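Local coordinates for hypothetical protein (Staphylococcus aureus subsp. aureus, PDB 1QYI), which is of unknown function but probably acts as a hydrolase of the haloacid dehalogenase (HAD) superfamily, at residues Q309-D323 / K333-L345. Numbering follows the deposited sequence.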
loop_
_atom_site.group_PDB
_atom_site.type_symbol
_atom_site.label_atom_id
_atom_site.label_comp_id
_atom_site.label_asym_id
_atom_site.label_seq_id
_atom_site.Cartn_x
_atom_site.Cartn_y
_atom_site.Cartn_z
ATOM N N GLN A 309 -16.672 11.351 -19.194
ATOM C CA GLN A 309 -16.881 10.393 -18.111
ATOM C C GLN A 309 -18.346 10.222 -17.699
ATOM O O GLN A 309 -18.743 9.141 -17.273
ATOM C CB GLN A 309 -16.057 10.811 -16.888
ATOM C CG GLN A 309 -14.570 10.893 -17.164
ATOM C CD GLN A 309 -13.779 11.433 -16.000
ATOM O OE1 GLN A 309 -12.593 11.139 -15.865
ATOM N NE2 GLN A 309 -14.422 12.230 -15.159
ATOM N N ASP A 310 -19.144 11.277 -17.836
ATOM C CA ASP A 310 -20.541 11.201 -17.434
ATOM C C ASP A 310 -21.435 10.313 -18.295
ATOM O O ASP A 310 -21.704 10.615 -19.457
ATOM C CB ASP A 310 -21.145 12.607 -17.325
ATOM C CG ASP A 310 -20.470 13.450 -16.251
ATOM O OD1 ASP A 310 -20.161 12.916 -15.160
ATOM O OD2 ASP A 310 -20.253 14.657 -16.482
ATOM N N ASN A 311 -21.888 9.210 -17.697
ATOM C CA ASN A 311 -22.781 8.245 -18.349
ATOM C C ASN A 311 -22.383 7.910 -19.790
ATOM O O ASN A 311 -23.155 8.126 -20.717
ATOM C CB ASN A 311 -24.208 8.790 -18.325
ATOM C CG ASN A 311 -25.232 7.743 -18.702
ATOM O OD1 ASN A 311 -26.369 8.066 -19.050
ATOM N ND2 ASN A 311 -24.838 6.468 -18.620
ATOM N N ILE A 312 -21.186 7.370 -19.972
ATOM C CA ILE A 312 -20.716 7.041 -21.302
ATOM C C ILE A 312 -20.944 5.575 -21.664
ATOM O O ILE A 312 -20.559 5.132 -22.746
ATOM C CB ILE A 312 -19.220 7.353 -21.438
ATOM C CG1 ILE A 312 -18.426 6.559 -20.393
ATOM C CG2 ILE A 312 -18.996 8.849 -21.279
ATOM C CD1 ILE A 312 -16.929 6.547 -20.625
ATOM N N VAL A 313 -21.561 4.820 -20.759
ATOM C CA VAL A 313 -21.818 3.404 -21.010
ATOM C C VAL A 313 -23.183 2.975 -20.485
ATOM O O VAL A 313 -23.723 3.584 -19.563
ATOM C CB VAL A 313 -20.734 2.507 -20.341
ATOM C CG1 VAL A 313 -19.343 2.900 -20.836
ATOM C CG2 VAL A 313 -20.813 2.627 -18.821
ATOM N N ASN A 314 -23.743 1.931 -21.086
ATOM C CA ASN A 314 -25.030 1.426 -20.639
ATOM C C ASN A 314 -24.831 0.512 -19.446
ATOM O O ASN A 314 -23.810 -0.168 -19.322
ATOM C CB ASN A 314 -25.760 0.655 -21.748
ATOM C CG ASN A 314 -26.284 1.563 -22.850
ATOM O OD1 ASN A 314 -26.833 2.640 -22.584
ATOM N ND2 ASN A 314 -26.139 1.120 -24.095
ATOM N N LYS A 315 -25.840 0.493 -18.588
ATOM C CA LYS A 315 -25.851 -0.299 -17.371
ATOM C C LYS A 315 -25.591 -1.796 -17.578
ATOM O O LYS A 315 -25.057 -2.456 -16.689
ATOM C CB LYS A 315 -27.200 -0.100 -16.686
ATOM C CG LYS A 315 -27.171 -0.169 -15.186
ATOM C CD LYS A 315 -26.252 0.893 -14.612
ATOM C CE LYS A 315 -26.749 1.373 -13.248
ATOM N NZ LYS A 315 -27.107 0.241 -12.325
ATOM N N ASP A 316 -25.960 -2.330 -18.739
ATOM C CA ASP A 316 -25.769 -3.754 -19.002
ATOM C C ASP A 316 -24.515 -4.120 -19.761
ATOM O O ASP A 316 -24.274 -5.296 -20.049
ATOM C CB ASP A 316 -26.960 -4.336 -19.769
ATOM C CG ASP A 316 -28.007 -4.921 -18.853
ATOM O OD1 ASP A 316 -27.633 -5.389 -17.749
ATOM O OD2 ASP A 316 -29.195 -4.945 -19.238
ATOM N N ASP A 317 -23.696 -3.131 -20.076
ATOM C CA ASP A 317 -22.498 -3.413 -20.856
ATOM C C ASP A 317 -21.192 -3.411 -20.053
ATOM O O ASP A 317 -20.166 -3.928 -20.507
ATOM C CB ASP A 317 -22.441 -2.422 -22.013
ATOM C CG ASP A 317 -23.760 -2.345 -22.758
ATOM O OD1 ASP A 317 -24.414 -3.402 -22.908
ATOM O OD2 ASP A 317 -24.154 -1.244 -23.197
ATOM N N VAL A 318 -21.241 -2.839 -18.853
ATOM C CA VAL A 318 -20.072 -2.793 -17.996
ATOM C C VAL A 318 -20.442 -3.055 -16.544
ATOM O O VAL A 318 -21.364 -2.447 -16.006
ATOM C CB VAL A 318 -19.355 -1.432 -18.110
ATOM C CG1 VAL A 318 -18.034 -1.466 -17.331
ATOM C CG2 VAL A 318 -19.106 -1.088 -19.575
ATOM N N PHE A 319 -19.708 -3.981 -15.932
ATOM C CA PHE A 319 -19.886 -4.386 -14.539
ATOM C C PHE A 319 -18.566 -4.180 -13.794
ATOM O O PHE A 319 -17.567 -4.869 -14.052
ATOM C CB PHE A 319 -20.242 -5.869 -14.446
ATOM C CG PHE A 319 -21.565 -6.220 -15.052
ATOM C CD1 PHE A 319 -22.749 -5.881 -14.411
ATOM C CD2 PHE A 319 -21.627 -6.873 -16.277
ATOM C CE1 PHE A 319 -23.968 -6.191 -14.976
ATOM C CE2 PHE A 319 -22.842 -7.185 -16.844
ATOM C CZ PHE A 319 -24.017 -6.839 -16.193
ATOM N N ILE A 320 -18.564 -3.247 -12.856
ATOM C CA ILE A 320 -17.377 -2.970 -12.075
ATOM C C ILE A 320 -17.454 -3.786 -10.790
ATOM O O ILE A 320 -18.437 -3.711 -10.053
ATOM C CB ILE A 320 -17.267 -1.471 -11.778
ATOM C CG1 ILE A 320 -16.843 -0.749 -13.053
ATOM C CG2 ILE A 320 -16.285 -1.232 -10.651
ATOM C CD1 ILE A 320 -16.760 0.759 -12.919
ATOM N N VAL A 321 -16.402 -4.569 -10.551
ATOM C CA VAL A 321 -16.285 -5.453 -9.392
ATOM C C VAL A 321 -15.201 -4.961 -8.441
ATOM O O VAL A 321 -13.998 -5.092 -8.707
ATOM C CB VAL A 321 -15.937 -6.905 -9.838
ATOM C CG1 VAL A 321 -15.724 -7.806 -8.624
ATOM C CG2 VAL A 321 -17.038 -7.456 -10.727
ATOM N N GLY A 322 -15.635 -4.396 -7.324
ATOM C CA GLY A 322 -14.684 -3.890 -6.364
ATOM C C GLY A 322 -15.231 -3.931 -4.964
ATOM O O GLY A 322 -16.327 -4.425 -4.720
ATOM N N ASP A 323 -14.468 -3.377 -4.039
ATOM C CA ASP A 323 -14.874 -3.376 -2.652
ATOM C C ASP A 323 -14.915 -1.970 -2.077
ATOM O O ASP A 323 -15.622 -1.713 -1.110
ATOM C CB ASP A 323 -13.899 -4.237 -1.851
ATOM C CG ASP A 323 -12.476 -3.735 -1.955
ATOM O OD1 ASP A 323 -12.003 -3.461 -3.089
ATOM O OD2 ASP A 323 -11.825 -3.621 -0.897
ATOM N N LYS A 333 -20.841 6.992 -11.886
ATOM C CA LYS A 333 -20.400 8.122 -12.708
ATOM C C LYS A 333 -20.480 7.866 -14.206
ATOM O O LYS A 333 -21.089 8.640 -14.942
ATOM C CB LYS A 333 -18.956 8.504 -12.350
ATOM C CG LYS A 333 -18.248 9.358 -13.411
ATOM C CD LYS A 333 -18.944 10.692 -13.660
ATOM C CE LYS A 333 -18.448 11.772 -12.704
ATOM N NZ LYS A 333 -16.989 12.030 -12.868
ATOM N N ILE A 334 -19.834 6.789 -14.649
ATOM C CA ILE A 334 -19.791 6.415 -16.068
ATOM C C ILE A 334 -21.036 5.661 -16.514
ATOM O O ILE A 334 -21.194 5.369 -17.696
ATOM C CB ILE A 334 -18.584 5.507 -16.391
ATOM C CG1 ILE A 334 -18.804 4.118 -15.773
ATOM C CG2 ILE A 334 -17.311 6.144 -15.883
ATOM C CD1 ILE A 334 -17.710 3.111 -16.113
ATOM N N GLY A 335 -21.902 5.322 -15.565
ATOM C CA GLY A 335 -23.121 4.610 -15.902
ATOM C C GLY A 335 -23.002 3.096 -15.947
ATOM O O GLY A 335 -23.808 2.434 -16.598
ATOM N N ALA A 336 -22.016 2.532 -15.256
ATOM C CA ALA A 336 -21.849 1.083 -15.255
ATOM C C ALA A 336 -22.489 0.428 -14.039
ATOM O O ALA A 336 -22.697 1.068 -13.006
ATOM C CB ALA A 336 -20.374 0.731 -15.312
ATOM N N THR A 337 -22.807 -0.857 -14.168
ATOM C CA THR A 337 -23.400 -1.586 -13.056
ATOM C C THR A 337 -22.308 -1.869 -12.035
ATOM O O THR A 337 -21.205 -2.293 -12.390
ATOM C CB THR A 337 -24.025 -2.921 -13.514
ATOM O OG1 THR A 337 -25.243 -2.658 -14.226
ATOM C CG2 THR A 337 -24.329 -3.813 -12.316
ATOM N N PHE A 338 -22.610 -1.620 -10.764
ATOM C CA PHE A 338 -21.631 -1.850 -9.710
ATOM C C PHE A 338 -21.978 -3.040 -8.819
ATOM O O PHE A 338 -23.113 -3.198 -8.387
ATOM C CB PHE A 338 -21.475 -0.600 -8.833
ATOM C CG PHE A 338 -20.492 -0.780 -7.702
ATOM C CD1 PHE A 338 -19.112 -0.824 -7.955
ATOM C CD2 PHE A 338 -20.949 -0.978 -6.395
ATOM C CE1 PHE A 338 -18.203 -1.066 -6.927
ATOM C CE2 PHE A 338 -20.055 -1.222 -5.356
ATOM C CZ PHE A 338 -18.671 -1.269 -5.617
ATOM N N ILE A 339 -20.984 -3.881 -8.564
ATOM C CA ILE A 339 -21.168 -5.026 -7.706
ATOM C C ILE A 339 -20.044 -5.036 -6.678
ATOM O O ILE A 339 -18.879 -5.247 -7.013
ATOM C CB ILE A 339 -21.236 -6.355 -8.507
ATOM C CG1 ILE A 339 -20.873 -7.527 -7.571
ATOM C CG2 ILE A 339 -20.368 -6.281 -9.738
ATOM C CD1 ILE A 339 -21.095 -8.889 -8.169
ATOM N N GLY A 340 -20.411 -4.769 -5.423
ATOM C CA GLY A 340 -19.440 -4.710 -4.339
ATOM C C GLY A 340 -19.112 -6.025 -3.659
ATOM O O GLY A 340 -19.983 -6.881 -3.474
ATOM N N THR A 341 -17.846 -6.183 -3.282
ATOM C CA THR A 341 -17.391 -7.396 -2.605
ATOM C C THR A 341 -17.132 -7.107 -1.143
ATOM O O THR A 341 -16.784 -5.988 -0.788
ATOM C CB THR A 341 -16.103 -7.935 -3.215
ATOM O OG1 THR A 341 -16.142 -7.773 -4.636
ATOM C CG2 THR A 341 -15.967 -9.414 -2.901
ATOM N N LEU A 342 -17.310 -8.108 -0.288
ATOM C CA LEU A 342 -17.087 -7.894 1.137
ATOM C C LEU A 342 -15.732 -8.421 1.588
ATOM O O LEU A 342 -15.555 -8.826 2.736
ATOM C CB LEU A 342 -18.213 -8.533 1.947
ATOM C CG LEU A 342 -19.573 -7.883 1.729
ATOM C CD1 LEU A 342 -20.606 -8.544 2.622
ATOM C CD2 LEU A 342 -19.480 -6.386 2.025
ATOM N N THR A 343 -14.768 -8.390 0.674
ATOM C CA THR A 343 -13.425 -8.860 0.964
ATOM C C THR A 343 -12.390 -7.735 1.174
ATOM O O THR A 343 -11.188 -7.932 0.966
ATOM C CB THR A 343 -12.960 -9.834 -0.142
ATOM O OG1 THR A 343 -13.442 -9.397 -1.420
ATOM C CG2 THR A 343 -13.495 -11.226 0.138
ATOM N N GLY A 344 -12.868 -6.563 1.597
ATOM C CA GLY A 344 -11.985 -5.433 1.856
ATOM C C GLY A 344 -11.408 -5.510 3.261
ATOM O O GLY A 344 -11.796 -6.376 4.048
ATOM N N LEU A 345 -10.482 -4.613 3.589
ATOM C CA LEU A 345 -9.867 -4.617 4.920
ATOM C C LEU A 345 -10.891 -4.516 6.058
ATOM O O LEU A 345 -10.637 -4.976 7.171
ATOM C CB LEU A 345 -8.847 -3.477 5.040
ATOM C CG LEU A 345 -7.483 -3.680 4.372
ATOM C CD1 LEU A 345 -6.871 -4.974 4.896
ATOM C CD2 LEU A 345 -7.632 -3.742 2.853
HETATM O O HOH W 1 -22.372 11.544 -13.861
HETATM O O HOH W 2 -26.005 4.111 -17.359
HETATM O O HOH W 3 -16.658 -3.786 0.400
HETATM O O HOH W 4 -10.155 -1.914 1.537
#
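The F338 ring meets I320 at its edge, where I320 CG2 lies in the ring plane, 3.9 Å from CD1, the two side chains crossing at about a right angle. With CG anti to the backbone N (chi1 179°), the ring leans over the neighbouring strand, and L328 and A331 of helix 325-334 also touch it. On the other side of the sheet the F319 ring presents its own edge to T337: CG2 of T337 sits near the ring plane, 3.3 Å from F319 CD1, the side chains running side by side. V321 and I339 also run side by side, their CG2 methyls 3.7 Å apart. Between the strands runs a parallel ladder in which T337 O receives I320 N at 2.8 Å and I320 O receives I339 N; G322 O then takes T341 N at 2.7 Å. Strands 318-322 and 337-341, joined through helix 325-334, form a beta-alpha-beta unit of the Rossmann-like HAD sheet, where strand 3-6 flanks 318-322 on its other side. Beyond the C-terminal ends of the strands, a water bridges D323 O and T341 O, while the D323 carboxylate lies close to that of D7; their places, in DVDG after strand 3-6 and GDSLAD after strand 318-322, are consistent with the active-site aspartates of HAD enzymes. At the opposite end, T337 OG1 donates a bond to K315 O whose modelled length, 2.5 Å, is doubtfully short, and the amine of K315 turns to a salt bridge with D360. A336 CB packs 3.7 Å from V318 CB, and the I334 and I320 side chains approach tip to tip through their CD1 methyls. Where helix 325-334 ends, N311 N gives K333 O a nearly linear bond (178°), and V313 N binds I334 O.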